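Local structure of probable glutathione reductase (Sinorhizobium meliloti, 4DNA) at residues 32-37 with 113-118; 139-144 with 305-310; 266-271 with 285-290. The protein probably catalyses the NADPH-dependent reduction of glutathione disulfide to glutathione as an FAD-containing homodimer. One frame throughout, in Å; residues are numbered along the deposited sequence.

Interaction 1: residues 32-37 with 113-118; sequences AIAEEF and TRAELA. With FAD (flavin-adenine dinucleotide), chain C.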
loop_
_atom_site.group_PDB
_atom_site.type_symbol
_atom_site.label_atom_id
_atom_site.label_comp_id
_atom_site.label_asym_id
_atom_site.label_seq_id
_atom_site.Cartn_x
_atom_site.Cartn_y
_atom_site.Cartn_z
ATOM N N ALA A 32 18.353 33.960 -9.638
ATOM C CA ALA A 32 17.212 34.380 -10.455
ATOM C C ALA A 32 16.593 33.183 -11.195
ATOM O O ALA A 32 17.307 32.265 -11.603
ATOM C CB ALA A 32 17.633 35.466 -11.430
ATOM N N ILE A 33 15.273 33.185 -11.365
ATOM C CA ILE A 33 14.601 32.071 -12.047
ATOM C C ILE A 33 13.489 32.523 -13.000
ATOM O O ILE A 33 12.661 33.370 -12.653
ATOM C CB ILE A 33 14.104 30.984 -11.046
ATOM C CG1 ILE A 33 13.384 29.833 -11.782
ATOM C CG2 ILE A 33 13.250 31.593 -9.939
ATOM C CD1 ILE A 33 13.316 28.523 -11.021
ATOM N N ALA A 34 13.482 31.946 -14.199
ATOM C CA ALA A 34 12.514 32.309 -15.227
ATOM C C ALA A 34 11.654 31.130 -15.684
ATOM O O ALA A 34 12.181 30.090 -16.099
ATOM C CB ALA A 34 13.234 32.923 -16.415
ATOM N N GLU A 35 10.332 31.296 -15.608
ATOM C CA GLU A 35 9.411 30.315 -16.187
ATOM C C GLU A 35 8.539 30.962 -17.265
ATOM O O GLU A 35 7.897 31.988 -17.021
ATOM C CB GLU A 35 8.558 29.635 -15.105
ATOM C CG GLU A 35 7.336 28.886 -15.622
ATOM C CD GLU A 35 7.668 27.562 -16.309
ATOM O OE1 GLU A 35 8.300 26.702 -15.664
ATOM O OE2 GLU A 35 7.275 27.360 -17.484
ATOM N N GLU A 36 8.521 30.346 -18.448
ATOM C CA GLU A 36 7.809 30.865 -19.620
ATOM C C GLU A 36 6.317 30.497 -19.687
ATOM O O GLU A 36 5.645 30.721 -20.707
ATOM C CB GLU A 36 8.496 30.373 -20.895
ATOM C CG GLU A 36 8.304 28.895 -21.214
ATOM C CD GLU A 36 8.714 28.555 -22.639
ATOM O OE1 GLU A 36 8.964 29.497 -23.437
ATOM O OE2 GLU A 36 8.784 27.351 -22.969
ATOM N N PHE A 37 5.796 29.921 -18.612
ATOM C CA PHE A 37 4.449 29.384 -18.646
ATOM C C PHE A 37 3.867 29.388 -17.232
ATOM O O PHE A 37 3.263 30.390 -16.823
ATOM C CB PHE A 37 4.432 27.998 -19.338
ATOM C CG PHE A 37 3.068 27.350 -19.402
ATOM C CD1 PHE A 37 1.941 28.074 -19.799
ATOM C CD2 PHE A 37 2.910 25.999 -19.073
ATOM C CE1 PHE A 37 0.690 27.475 -19.847
ATOM C CE2 PHE A 37 1.656 25.393 -19.126
ATOM C CZ PHE A 37 0.547 26.136 -19.513
ATOM N N THR A 113 8.859 34.905 -17.749
ATOM C CA THR A 113 9.424 35.188 -19.054
ATOM C C THR A 113 10.103 33.916 -19.531
ATOM O O THR A 113 10.529 33.096 -18.720
ATOM C CB THR A 113 10.459 36.347 -18.992
ATOM O OG1 THR A 113 11.176 36.437 -20.228
ATOM C CG2 THR A 113 11.461 36.146 -17.875
ATOM N N ARG A 114 10.177 33.735 -20.842
ATOM C CA ARG A 114 11.082 32.752 -21.415
ATOM C C ARG A 114 12.496 33.351 -21.331
ATOM O O ARG A 114 12.666 34.576 -21.445
ATOM C CB ARG A 114 10.674 32.439 -22.861
ATOM C CG ARG A 114 11.591 31.477 -23.594
ATOM C CD ARG A 114 11.236 31.377 -25.067
ATOM N NE ARG A 114 12.279 30.672 -25.812
ATOM C CZ ARG A 114 12.402 29.347 -25.871
ATOM N NH1 ARG A 114 11.550 28.558 -25.224
ATOM N NH2 ARG A 114 13.383 28.805 -26.571
ATOM N N ALA A 115 13.496 32.499 -21.097
ATOM C CA ALA A 115 14.897 32.928 -21.074
ATOM C C ALA A 115 15.730 32.175 -22.118
ATOM O O ALA A 115 15.571 30.960 -22.303
ATOM C CB ALA A 115 15.490 32.753 -19.686
ATOM N N GLU A 116 16.602 32.909 -22.812
ATOM C CA GLU A 116 17.538 32.307 -23.754
ATOM C C GLU A 116 18.964 32.680 -23.410
ATOM O O GLU A 116 19.215 33.530 -22.547
ATOM C CB GLU A 116 17.220 32.714 -25.186
ATOM C CG GLU A 116 16.347 31.721 -25.930
ATOM C CD GLU A 116 15.796 32.286 -27.228
ATOM O OE1 GLU A 116 16.584 32.848 -28.033
ATOM O OE2 GLU A 116 14.565 32.166 -27.440
ATOM N N LEU A 117 19.898 32.040 -24.100
ATOM C CA LEU A 117 21.304 32.218 -23.814
ATOM C C LEU A 117 22.004 33.106 -24.813
ATOM O O LEU A 117 21.987 32.836 -26.019
ATOM C CB LEU A 117 21.996 30.864 -23.746
ATOM C CG LEU A 117 21.802 30.143 -22.418
ATOM C CD1 LEU A 117 22.044 28.654 -22.570
ATOM C CD2 LEU A 117 22.740 30.733 -21.377
ATOM N N ALA A 118 22.599 34.175 -24.284
ATOM C CA ALA A 118 23.535 35.034 -25.011
ATOM C C ALA A 118 24.932 34.387 -25.046
ATOM O O ALA A 118 25.146 33.402 -25.774
ATOM C CB ALA A 118 23.590 36.412 -24.367
HETATM P PA FAD C . 9.711 20.334 -16.089
HETATM O O1A FAD C . 9.425 19.710 -17.444
HETATM O O2A FAD C . 8.968 19.929 -14.835
HETATM O O5B FAD C . 9.563 21.928 -16.213
HETATM C C5B FAD C . 10.595 22.769 -16.747
HETATM C C4B FAD C . 9.948 24.128 -16.963
HETATM O O4B FAD C . 10.745 25.000 -17.764
HETATM C C3B FAD C . 8.622 23.958 -17.680
HETATM O O3B FAD C . 7.587 24.509 -16.853
HETATM C C2B FAD C . 8.803 24.690 -18.996
HETATM O O2B FAD C . 7.593 25.323 -19.412
HETATM C C1B FAD C . 9.902 25.695 -18.685
HETATM N N9A FAD C . 10.721 26.085 -19.856
HETATM C C8A FAD C . 10.997 25.287 -20.905
HETATM N N7A FAD C . 11.795 25.895 -21.815
HETATM C C5A FAD C . 12.047 27.118 -21.333
HETATM C C6A FAD C . 12.834 28.263 -21.818
HETATM N N6A FAD C . 13.466 28.141 -23.011
HETATM N N1A FAD C . 12.872 29.380 -21.044
HETATM C C2A FAD C . 12.206 29.443 -19.864
HETATM N N3A FAD C . 11.467 28.426 -19.364
HETATM C C4A FAD C . 11.348 27.252 -20.043
HETATM N N1 FAD C . 7.112 11.535 -13.096
HETATM C C2 FAD C . 7.003 10.802 -11.964
HETATM O O2 FAD C . 8.000 10.680 -11.219
HETATM N N3 FAD C . 5.851 10.198 -11.621
HETATM C C4 FAD C . 4.731 10.274 -12.368
HETATM O O4 FAD C . 3.675 9.703 -12.001
HETATM C C4X FAD C . 4.778 11.056 -13.629
HETATM N N5 FAD C . 3.699 11.186 -14.432
HETATM C C5X FAD C . 3.785 11.919 -15.575
HETATM C C6 FAD C . 2.671 12.051 -16.404
HETATM C C7 FAD C . 2.751 12.795 -17.586
HETATM C C7M FAD C . 1.518 12.911 -18.447
HETATM C C8 FAD C . 4.033 13.471 -17.962
HETATM C C8M FAD C . 4.177 14.296 -19.213
HETATM C C9 FAD C . 5.143 13.338 -17.139
HETATM C C9A FAD C . 5.069 12.588 -15.967
HETATM N N10 FAD C . 6.203 12.465 -15.138
HETATM C C10 FAD C . 6.078 11.698 -13.955
HETATM C "C1'" FAD C . 7.466 13.118 -15.527
HETATM C "C2'" FAD C . 7.741 14.409 -14.769
HETATM O "O2'" FAD C . 6.633 15.301 -14.927
HETATM C "C3'" FAD C . 9.045 15.047 -15.252
HETATM O "O3'" FAD C . 10.060 14.036 -15.254
HETATM C "C4'" FAD C . 9.504 16.214 -14.377
HETATM O "O4'" FAD C . 8.571 17.296 -14.495
HETATM C "C5'" FAD C . 10.885 16.697 -14.787
HETATM O "O5'" FAD C . 10.968 18.099 -14.544
HETATM P P FAD C . 12.114 19.055 -15.168
HETATM O O1P FAD C . 12.934 19.650 -14.039
HETATM O O2P FAD C . 12.802 18.351 -16.313
HETATM O O3P FAD C . 11.293 20.286 -15.793
#
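In the Rossmann-type FAD domain, 32-37 leaves strand 31-35 beside 113-118, which follows the neighbouring parallel strand 109-112 and enters strand 115-117; together they enclose the adenosine half of the cofactor. Backbone polarity contributes little: Thr113 N reaches Glu35 O at 3.2 Å, but the bond is weak, with an N-H...O angle of only 131°. Apolar contact is small, the Ala34 methyl lying against Thr113 CG2 and Ala115 CB. Charge pairing joins Glu36 and Arg114. The two run alongside one another in the same direction, and Arg114 NH1 gives a nearly straight bond (170°) to Glu36 OE1 at 3.3 Å, approaching from above the carboxylate plane. The network continues through Arg114 NE to the anti lone pair of Glu116 OE2, while NH2 bonds to Gly272 O. These bonds hold the extended arginine so that FAD N6A lies over one guanidinium face, toward its rim. An alanine in place of Arg114 would remove all three guanidinium bonds and would probably leave the Glu36 and Glu116 carboxylates less well balanced beside the adenine. Ligand bonds complete the site: Ala115 N donates to FAD N1A at 3.2 Å, and Glu35 clasps the ribose diol, with FAD O3B donating to OE1 at 2.6 Å and O2B to OE2 at 2.8 Å.

Interaction 2: residues 139-144 with 305-310; sequences IAVGGH and GDVTDR. With FAD (flavin-adenine dinucleotide), chain C.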
loop_
_atom_site.group_PDB
_atom_site.type_symbol
_atom_site.label_atom_id
_atom_site.label_comp_id
_atom_site.label_asym_id
_atom_site.label_seq_id
_atom_site.Cartn_x
_atom_site.Cartn_y
_atom_site.Cartn_z
ATOM N N ILE A 139 20.234 24.794 -16.469
ATOM C CA ILE A 139 19.229 24.637 -17.501
ATOM C C ILE A 139 18.281 23.484 -17.127
ATOM O O ILE A 139 18.516 22.322 -17.470
ATOM C CB ILE A 139 19.896 24.420 -18.875
ATOM C CG1 ILE A 139 20.688 25.655 -19.256
ATOM C CG2 ILE A 139 18.867 24.138 -19.953
ATOM C CD1 ILE A 139 21.633 25.415 -20.407
ATOM N N ALA A 140 17.217 23.821 -16.407
ATOM C CA ALA A 140 16.236 22.838 -15.967
ATOM C C ALA A 140 14.946 23.038 -16.740
ATOM O O ALA A 140 13.878 23.295 -16.179
ATOM C CB ALA A 140 16.004 22.957 -14.476
ATOM N N VAL A 141 15.074 22.885 -18.046
ATOM C CA VAL A 141 14.086 23.323 -19.017
ATOM C C VAL A 141 13.026 22.257 -19.345
ATOM O O VAL A 141 11.939 22.579 -19.833
ATOM C CB VAL A 141 14.850 23.843 -20.265
ATOM C CG1 VAL A 141 14.357 23.243 -21.563
ATOM C CG2 VAL A 141 14.862 25.360 -20.294
ATOM N N GLY A 142 13.344 20.992 -19.066
ATOM C CA GLY A 142 12.458 19.878 -19.396
ATOM C C GLY A 142 12.175 19.729 -20.884
ATOM O O GLY A 142 12.714 20.476 -21.704
ATOM N N GLY A 143 11.320 18.764 -21.225
ATOM C CA GLY A 143 10.904 18.516 -22.603
ATOM C C GLY A 143 9.451 18.876 -22.855
ATOM O O GLY A 143 8.869 19.665 -22.119
ATOM N N HIS A 144 8.875 18.287 -23.900
ATOM C CA HIS A 144 7.493 18.530 -24.320
ATOM C C HIS A 144 7.044 17.352 -25.128
ATOM O O HIS A 144 7.888 16.600 -25.618
ATOM C CB HIS A 144 7.382 19.803 -25.155
ATOM C CG HIS A 144 8.255 19.807 -26.394
ATOM N ND1 HIS A 144 7.994 19.039 -27.470
ATOM C CD2 HIS A 144 9.408 20.527 -26.700
ATOM C CE1 HIS A 144 8.931 19.253 -28.410
ATOM N NE2 HIS A 144 9.797 20.161 -27.935
ATOM N N GLY A 305 17.237 17.391 -15.122
ATOM C CA GLY A 305 15.825 17.191 -15.418
ATOM C C GLY A 305 15.626 16.446 -16.723
ATOM O O GLY A 305 16.568 15.834 -17.252
ATOM N N ASP A 306 14.397 16.504 -17.242
ATOM C CA ASP A 306 14.005 15.740 -18.427
ATOM C C ASP A 306 14.738 16.178 -19.688
ATOM O O ASP A 306 14.776 15.437 -20.669
ATOM C CB ASP A 306 12.498 15.799 -18.636
ATOM C CG ASP A 306 11.744 14.923 -17.659
ATOM O OD1 ASP A 306 12.378 14.401 -16.700
ATOM O OD2 ASP A 306 10.514 14.753 -17.844
ATOM N N VAL A 307 15.330 17.372 -19.643
ATOM C CA VAL A 307 16.144 17.886 -20.737
ATOM C C VAL A 307 17.414 17.054 -20.995
ATOM O O VAL A 307 18.022 17.172 -22.063
ATOM C CB VAL A 307 16.510 19.382 -20.517
ATOM C CG1 VAL A 307 17.453 19.559 -19.334
ATOM C CG2 VAL A 307 17.100 19.989 -21.785
ATOM N N THR A 308 17.795 16.210 -20.031
ATOM C CA THR A 308 19.123 15.575 -20.029
ATOM C C THR A 308 19.191 14.144 -20.522
ATOM O O THR A 308 20.208 13.475 -20.320
ATOM C CB THR A 308 19.813 15.609 -18.642
ATOM O OG1 THR A 308 19.106 14.773 -17.714
ATOM C CG2 THR A 308 19.892 17.011 -18.120
ATOM N N ASP A 309 18.148 13.646 -21.173
ATOM C CA ASP A 309 18.324 12.359 -21.830
ATOM C C ASP A 309 17.997 11.204 -20.873
ATOM O O ASP A 309 17.649 10.099 -21.320
ATOM C CB ASP A 309 19.810 12.253 -22.265
ATOM C CG ASP A 309 20.036 11.350 -23.467
ATOM O OD1 ASP A 309 19.270 11.433 -24.469
ATOM O OD2 ASP A 309 21.020 10.572 -23.407
ATOM N N ARG A 310 18.090 11.484 -19.567
ATOM C CA ARG A 310 18.242 10.450 -18.530
ATOM C C ARG A 310 16.950 9.686 -18.222
ATOM O O ARG A 310 16.143 9.418 -19.119
ATOM C CB ARG A 310 18.873 11.058 -17.258
ATOM C CG ARG A 310 20.313 11.556 -17.463
ATOM C CD ARG A 310 21.131 11.701 -16.173
ATOM N NE ARG A 310 21.035 13.027 -15.548
ATOM C CZ ARG A 310 22.023 13.626 -14.869
ATOM N NH1 ARG A 310 23.214 13.034 -14.728
ATOM N NH2 ARG A 310 21.829 14.840 -14.338
HETATM P PA FAD C . 9.711 20.334 -16.089
HETATM O O1A FAD C . 9.425 19.710 -17.444
HETATM O O2A FAD C . 8.968 19.929 -14.835
HETATM O O5B FAD C . 9.563 21.928 -16.213
HETATM C C5B FAD C . 10.595 22.769 -16.747
HETATM C C4B FAD C . 9.948 24.128 -16.963
HETATM O O4B FAD C . 10.745 25.000 -17.764
HETATM C C3B FAD C . 8.622 23.958 -17.680
HETATM O O3B FAD C . 7.587 24.509 -16.853
HETATM C C2B FAD C . 8.803 24.690 -18.996
HETATM O O2B FAD C . 7.593 25.323 -19.412
HETATM C C1B FAD C . 9.902 25.695 -18.685
HETATM N N9A FAD C . 10.721 26.085 -19.856
HETATM C C8A FAD C . 10.997 25.287 -20.905
HETATM N N7A FAD C . 11.795 25.895 -21.815
HETATM C C5A FAD C . 12.047 27.118 -21.333
HETATM C C6A FAD C . 12.834 28.263 -21.818
HETATM N N6A FAD C . 13.466 28.141 -23.011
HETATM N N1A FAD C . 12.872 29.380 -21.044
HETATM C C2A FAD C . 12.206 29.443 -19.864
HETATM N N3A FAD C . 11.467 28.426 -19.364
HETATM C C4A FAD C . 11.348 27.252 -20.043
HETATM N N1 FAD C . 7.112 11.535 -13.096
HETATM C C2 FAD C . 7.003 10.802 -11.964
HETATM O O2 FAD C . 8.000 10.680 -11.219
HETATM N N3 FAD C . 5.851 10.198 -11.621
HETATM C C4 FAD C . 4.731 10.274 -12.368
HETATM O O4 FAD C . 3.675 9.703 -12.001
HETATM C C4X FAD C . 4.778 11.056 -13.629
HETATM N N5 FAD C . 3.699 11.186 -14.432
HETATM C C5X FAD C . 3.785 11.919 -15.575
HETATM C C6 FAD C . 2.671 12.051 -16.404
HETATM C C7 FAD C . 2.751 12.795 -17.586
HETATM C C7M FAD C . 1.518 12.911 -18.447
HETATM C C8 FAD C . 4.033 13.471 -17.962
HETATM C C8M FAD C . 4.177 14.296 -19.213
HETATM C C9 FAD C . 5.143 13.338 -17.139
HETATM C C9A FAD C . 5.069 12.588 -15.967
HETATM N N10 FAD C . 6.203 12.465 -15.138
HETATM C C10 FAD C . 6.078 11.698 -13.955
HETATM C "C1'" FAD C . 7.466 13.118 -15.527
HETATM C "C2'" FAD C . 7.741 14.409 -14.769
HETATM O "O2'" FAD C . 6.633 15.301 -14.927
HETATM C "C3'" FAD C . 9.045 15.047 -15.252
HETATM O "O3'" FAD C . 10.060 14.036 -15.254
HETATM C "C4'" FAD C . 9.504 16.214 -14.377
HETATM O "O4'" FAD C . 8.571 17.296 -14.495
HETATM C "C5'" FAD C . 10.885 16.697 -14.787
HETATM O "O5'" FAD C . 10.968 18.099 -14.544
HETATM P P FAD C . 12.114 19.055 -15.168
HETATM O O1P FAD C . 12.934 19.650 -14.039
HETATM O O2P FAD C . 12.802 18.351 -16.313
HETATM O O3P FAD C . 11.293 20.286 -15.793
#
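A buried contact, mediated by backbone and valine side chains and without a shared hydrogen bond, joins 139-144, the segment that holds Gly142 and Gly143, to 305-310, the loop that opens with Gly305, at the C-terminal ends of the adjacent parallel strands 137-139 and 301-303. Val307 carries it, its CB directed at the other segment. Its CG1 reaches Ile139 O at 3.5 Å, whereas CG2, anti to the backbone N, meets Val141 CG1 at 4.3 Å; its CB rests near Gly142 N. Gly142 brings its CA to within 4.1 Å of Asp306 CB, and the two segments thereby converge on the pyrophosphate. The Gly305-Asp306 pair corresponds to the GD motif of the pyridine nucleotide-disulfide oxidoreductases, which binds the middle of FAD. Asp306 N donates to FAD O2P at 2.6 Å, with an N-H...O angle of 165°, and the Asp306 carboxylate faces the ribityl chain, where FAD O3' lies close to both its oxygens, 2.7 Å from OD2 and 2.8 Å from OD1. The geometry favours glycine at both positions: Gly142 has a positive phi (61°) and a CB there would collide with FAD O1A, while a CB on Gly305 would strike O2P and the preceding carbonyl. Within 305-310, Gly305 O is gripped twice, by Thr308 N at 3.1 Å and, nearly along the C=O axis, by Thr308 OG1 at 2.8 Å.

Interaction 3: residues 266-271 with 285-290; sequences RMPNTN and LGAIIV. With FAD (flavin-adenine dinucleotide), chain C.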
loop_
_atom_site.group_PDB
_atom_site.type_symbol
_atom_site.label_atom_id
_atom_site.label_comp_id
_atom_site.label_asym_id
_atom_site.label_seq_id
_atom_site.Cartn_x
_atom_site.Cartn_y
_atom_site.Cartn_z
ATOM N N ARG A 266 8.380 12.033 -25.496
ATOM C CA ARG A 266 8.550 13.461 -25.243
ATOM C C ARG A 266 9.880 13.905 -25.832
ATOM O O ARG A 266 10.721 13.078 -26.146
ATOM C CB ARG A 266 8.498 13.746 -23.743
ATOM C CG ARG A 266 7.107 13.559 -23.151
ATOM C CD ARG A 266 7.061 13.814 -21.655
ATOM N NE ARG A 266 7.308 15.211 -21.271
ATOM C CZ ARG A 266 6.450 16.210 -21.461
ATOM N NH1 ARG A 266 5.298 15.969 -22.073
ATOM N NH2 ARG A 266 6.743 17.450 -21.064
HETATM N N MSE A 267 10.078 15.201 -25.992
HETATM C CA MSE A 267 11.304 15.691 -26.567
HETATM C C MSE A 267 11.814 16.866 -25.843
HETATM O O MSE A 267 11.026 17.534 -25.192
HETATM C CB MSE A 267 10.962 16.152 -27.937
HETATM C CG MSE A 267 11.261 15.017 -28.879
HETATM SE SE MSE A 267 10.528 15.695 -30.531
HETATM C CE MSE A 267 10.816 14.114 -31.656
ATOM N N PRO A 268 13.100 17.149 -25.907
ATOM C CA PRO A 268 13.599 18.213 -25.043
ATOM C C PRO A 268 13.487 19.593 -25.660
ATOM O O PRO A 268 13.711 19.740 -26.851
ATOM C CB PRO A 268 15.070 17.821 -24.816
ATOM C CG PRO A 268 15.201 16.407 -25.329
ATOM C CD PRO A 268 14.197 16.328 -26.439
ATOM N N ASN A 269 13.144 20.588 -24.843
ATOM C CA ASN A 269 12.988 21.974 -25.287
ATOM C C ASN A 269 14.311 22.644 -25.550
ATOM O O ASN A 269 14.692 23.564 -24.827
ATOM C CB ASN A 269 12.282 22.808 -24.224
ATOM C CG ASN A 269 10.873 22.351 -23.956
ATOM O OD1 ASN A 269 10.110 22.087 -24.890
ATOM N ND2 ASN A 269 10.508 22.265 -22.667
ATOM N N THR A 270 15.009 22.210 -26.589
ATOM C CA THR A 270 16.353 22.725 -26.823
ATOM C C THR A 270 16.508 23.587 -28.084
ATOM O O THR A 270 17.515 24.276 -28.262
ATOM C CB THR A 270 17.411 21.603 -26.744
ATOM O OG1 THR A 270 17.099 20.555 -27.671
ATOM C CG2 THR A 270 17.440 21.019 -25.349
ATOM N N ASN A 271 15.482 23.576 -28.929
ATOM C CA ASN A 271 15.438 24.420 -30.120
ATOM C C ASN A 271 15.344 25.903 -29.808
ATOM O O ASN A 271 14.526 26.327 -28.986
ATOM C CB ASN A 271 14.289 23.994 -31.038
ATOM C CG ASN A 271 14.641 22.777 -31.866
ATOM O OD1 ASN A 271 15.663 22.759 -32.564
ATOM N ND2 ASN A 271 13.808 21.749 -31.788
ATOM N N LEU A 285 19.166 13.104 -30.519
ATOM C CA LEU A 285 17.799 13.245 -30.018
ATOM C C LEU A 285 17.487 14.631 -29.421
ATOM O O LEU A 285 16.385 14.858 -28.913
ATOM C CB LEU A 285 17.477 12.132 -29.018
ATOM C CG LEU A 285 16.690 10.896 -29.495
ATOM C CD1 LEU A 285 16.947 10.516 -30.956
ATOM C CD2 LEU A 285 16.933 9.714 -28.549
ATOM N N GLY A 286 18.445 15.552 -29.490
ATOM C CA GLY A 286 18.233 16.926 -29.034
ATOM C C GLY A 286 18.388 17.173 -27.537
ATOM O O GLY A 286 18.145 18.290 -27.066
ATOM N N ALA A 287 18.783 16.151 -26.782
ATOM C CA ALA A 287 19.011 16.310 -25.346
ATOM C C ALA A 287 20.402 16.870 -25.069
ATOM O O ALA A 287 21.348 16.619 -25.835
ATOM C CB ALA A 287 18.811 14.994 -24.616
ATOM N N ILE A 288 20.513 17.637 -23.985
ATOM C CA ILE A 288 21.799 18.148 -23.524
ATOM C C ILE A 288 22.627 17.012 -22.931
ATOM O O ILE A 288 22.126 16.205 -22.140
ATOM C CB ILE A 288 21.645 19.278 -22.482
ATOM C CG1 ILE A 288 20.981 20.513 -23.109
ATOM C CG2 ILE A 288 23.003 19.654 -21.908
ATOM C CD1 ILE A 288 20.321 21.452 -22.126
ATOM N N ILE A 289 23.889 16.941 -23.344
ATOM C CA ILE A 289 24.822 15.946 -22.835
ATOM C C ILE A 289 25.494 16.439 -21.547
ATOM O O ILE A 289 26.093 17.526 -21.513
ATOM C CB ILE A 289 25.866 15.588 -23.904
ATOM C CG1 ILE A 289 25.202 14.763 -25.003
ATOM C CG2 ILE A 289 27.045 14.834 -23.306
ATOM C CD1 ILE A 289 25.991 14.721 -26.295
ATOM N N VAL A 290 25.371 15.638 -20.489
ATOM C CA VAL A 290 26.021 15.937 -19.209
ATOM C C VAL A 290 26.827 14.751 -18.686
ATOM O O VAL A 290 26.559 13.595 -19.023
ATOM C CB VAL A 290 25.013 16.382 -18.098
ATOM C CG1 VAL A 290 24.548 17.817 -18.302
ATOM C CG2 VAL A 290 23.838 15.407 -17.993
HETATM P PA FAD C . 9.711 20.334 -16.089
HETATM O O1A FAD C . 9.425 19.710 -17.444
HETATM O O2A FAD C . 8.968 19.929 -14.835
HETATM O O5B FAD C . 9.563 21.928 -16.213
HETATM C C5B FAD C . 10.595 22.769 -16.747
HETATM C C4B FAD C . 9.948 24.128 -16.963
HETATM O O4B FAD C . 10.745 25.000 -17.764
HETATM C C3B FAD C . 8.622 23.958 -17.680
HETATM O O3B FAD C . 7.587 24.509 -16.853
HETATM C C2B FAD C . 8.803 24.690 -18.996
HETATM O O2B FAD C . 7.593 25.323 -19.412
HETATM C C1B FAD C . 9.902 25.695 -18.685
HETATM N N9A FAD C . 10.721 26.085 -19.856
HETATM C C8A FAD C . 10.997 25.287 -20.905
HETATM N N7A FAD C . 11.795 25.895 -21.815
HETATM C C5A FAD C . 12.047 27.118 -21.333
HETATM C C6A FAD C . 12.834 28.263 -21.818
HETATM N N6A FAD C . 13.466 28.141 -23.011
HETATM N N1A FAD C . 12.872 29.380 -21.044
HETATM C C2A FAD C . 12.206 29.443 -19.864
HETATM N N3A FAD C . 11.467 28.426 -19.364
HETATM C C4A FAD C . 11.348 27.252 -20.043
HETATM N N1 FAD C . 7.112 11.535 -13.096
HETATM C C2 FAD C . 7.003 10.802 -11.964
HETATM O O2 FAD C . 8.000 10.680 -11.219
HETATM N N3 FAD C . 5.851 10.198 -11.621
HETATM C C4 FAD C . 4.731 10.274 -12.368
HETATM O O4 FAD C . 3.675 9.703 -12.001
HETATM C C4X FAD C . 4.778 11.056 -13.629
HETATM N N5 FAD C . 3.699 11.186 -14.432
HETATM C C5X FAD C . 3.785 11.919 -15.575
HETATM C C6 FAD C . 2.671 12.051 -16.404
HETATM C C7 FAD C . 2.751 12.795 -17.586
HETATM C C7M FAD C . 1.518 12.911 -18.447
HETATM C C8 FAD C . 4.033 13.471 -17.962
HETATM C C8M FAD C . 4.177 14.296 -19.213
HETATM C C9 FAD C . 5.143 13.338 -17.139
HETATM C C9A FAD C . 5.069 12.588 -15.967
HETATM N N10 FAD C . 6.203 12.465 -15.138
HETATM C C10 FAD C . 6.078 11.698 -13.955
HETATM C "C1'" FAD C . 7.466 13.118 -15.527
HETATM C "C2'" FAD C . 7.741 14.409 -14.769
HETATM O "O2'" FAD C . 6.633 15.301 -14.927
HETATM C "C3'" FAD C . 9.045 15.047 -15.252
HETATM O "O3'" FAD C . 10.060 14.036 -15.254
HETATM C "C4'" FAD C . 9.504 16.214 -14.377
HETATM O "O4'" FAD C . 8.571 17.296 -14.495
HETATM C "C5'" FAD C . 10.885 16.697 -14.787
HETATM O "O5'" FAD C . 10.968 18.099 -14.544
HETATM P P FAD C . 12.114 19.055 -15.168
HETATM O O1P FAD C . 12.934 19.650 -14.039
HETATM O O2P FAD C . 12.802 18.351 -16.313
HETATM O O3P FAD C . 11.293 20.286 -15.793
#
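With chi1 at 56°, Thr270 holds OG1 between its backbone N and carbonyl carbon, the crowded position, and thereby sets the hydroxyl opposite the carbonyl of Gly286. OG1 donates to Gly286 O at 2.6 Å, in the carbonyl plane and on a lone pair, with a C=O...donor angle of 142°. This is the one hydrogen bond between 266-271 and 285-290. The same carbonyl oxygen also lies near the threonine carbons, 3.3 Å from CG2 and 3.4 Å from CB, so CB and CG2 also pack against that oxygen. CG2, anti to the carbonyl carbon of Thr270, extends further to Ile288 CG1 at 4.2 Å. Beside the threonine, the Pro268 ring leans on the backbone of the other segment: CD meets Leu285 O at 3.6 Å, and CG lies 3.9 Å from Ala287 CB. Gly286 turns the chain with phi at 82°, a value that favours glycine, and Ala287 N hydrogen-bonds to Asn283 OD1. Between the proline and the threonine, Asn269 is the centre of an inverse gamma turn, closed by Thr270 N bonding to Pro268 O at 2.8 Å. The turn sends the Asn269 CB away from 285-290, to the cofactor, where ND2 comes to 3.5 Å from FAD C8A and donates to Val141 O. Two residues before Pro268, Arg266 bends at chi3 and lays one guanidinium face over the flavin methyl C8M, meeting it through NH1. Residues 265-270 match the GRxPNT sequence with which proteins of the glutathione reductase family return from the NADPH-binding domain to the FAD domain, and the contact pins that returning chain to the loop leading into strand 301-303.

All three contacts have residues touching the same FAD: interaction 1 holds the adenosine, interaction 2 meets adenine, pyrophosphate and ribityl chain, and interaction 3, through Asn269 and Arg266, adenine and the flavin methyl. Interactions 2 and 3 are closest, centres about 7 Å apart: strands 143-145 and 266-268 are antiparallel neighbours, and His144 N lies 2.6 Å from Met267 O and Gly142 O 3.2 Å from Asn269 N, both probable hydrogen bonds. Interaction 1 is centred about 14 Å from interaction 2 and 17 Å from interaction 3, with Leu117 CD1 packing on Ile139 CD1 at 3.9 Å. The backbone O of His439 of the second subunit is hydrogen-bonded to FAD.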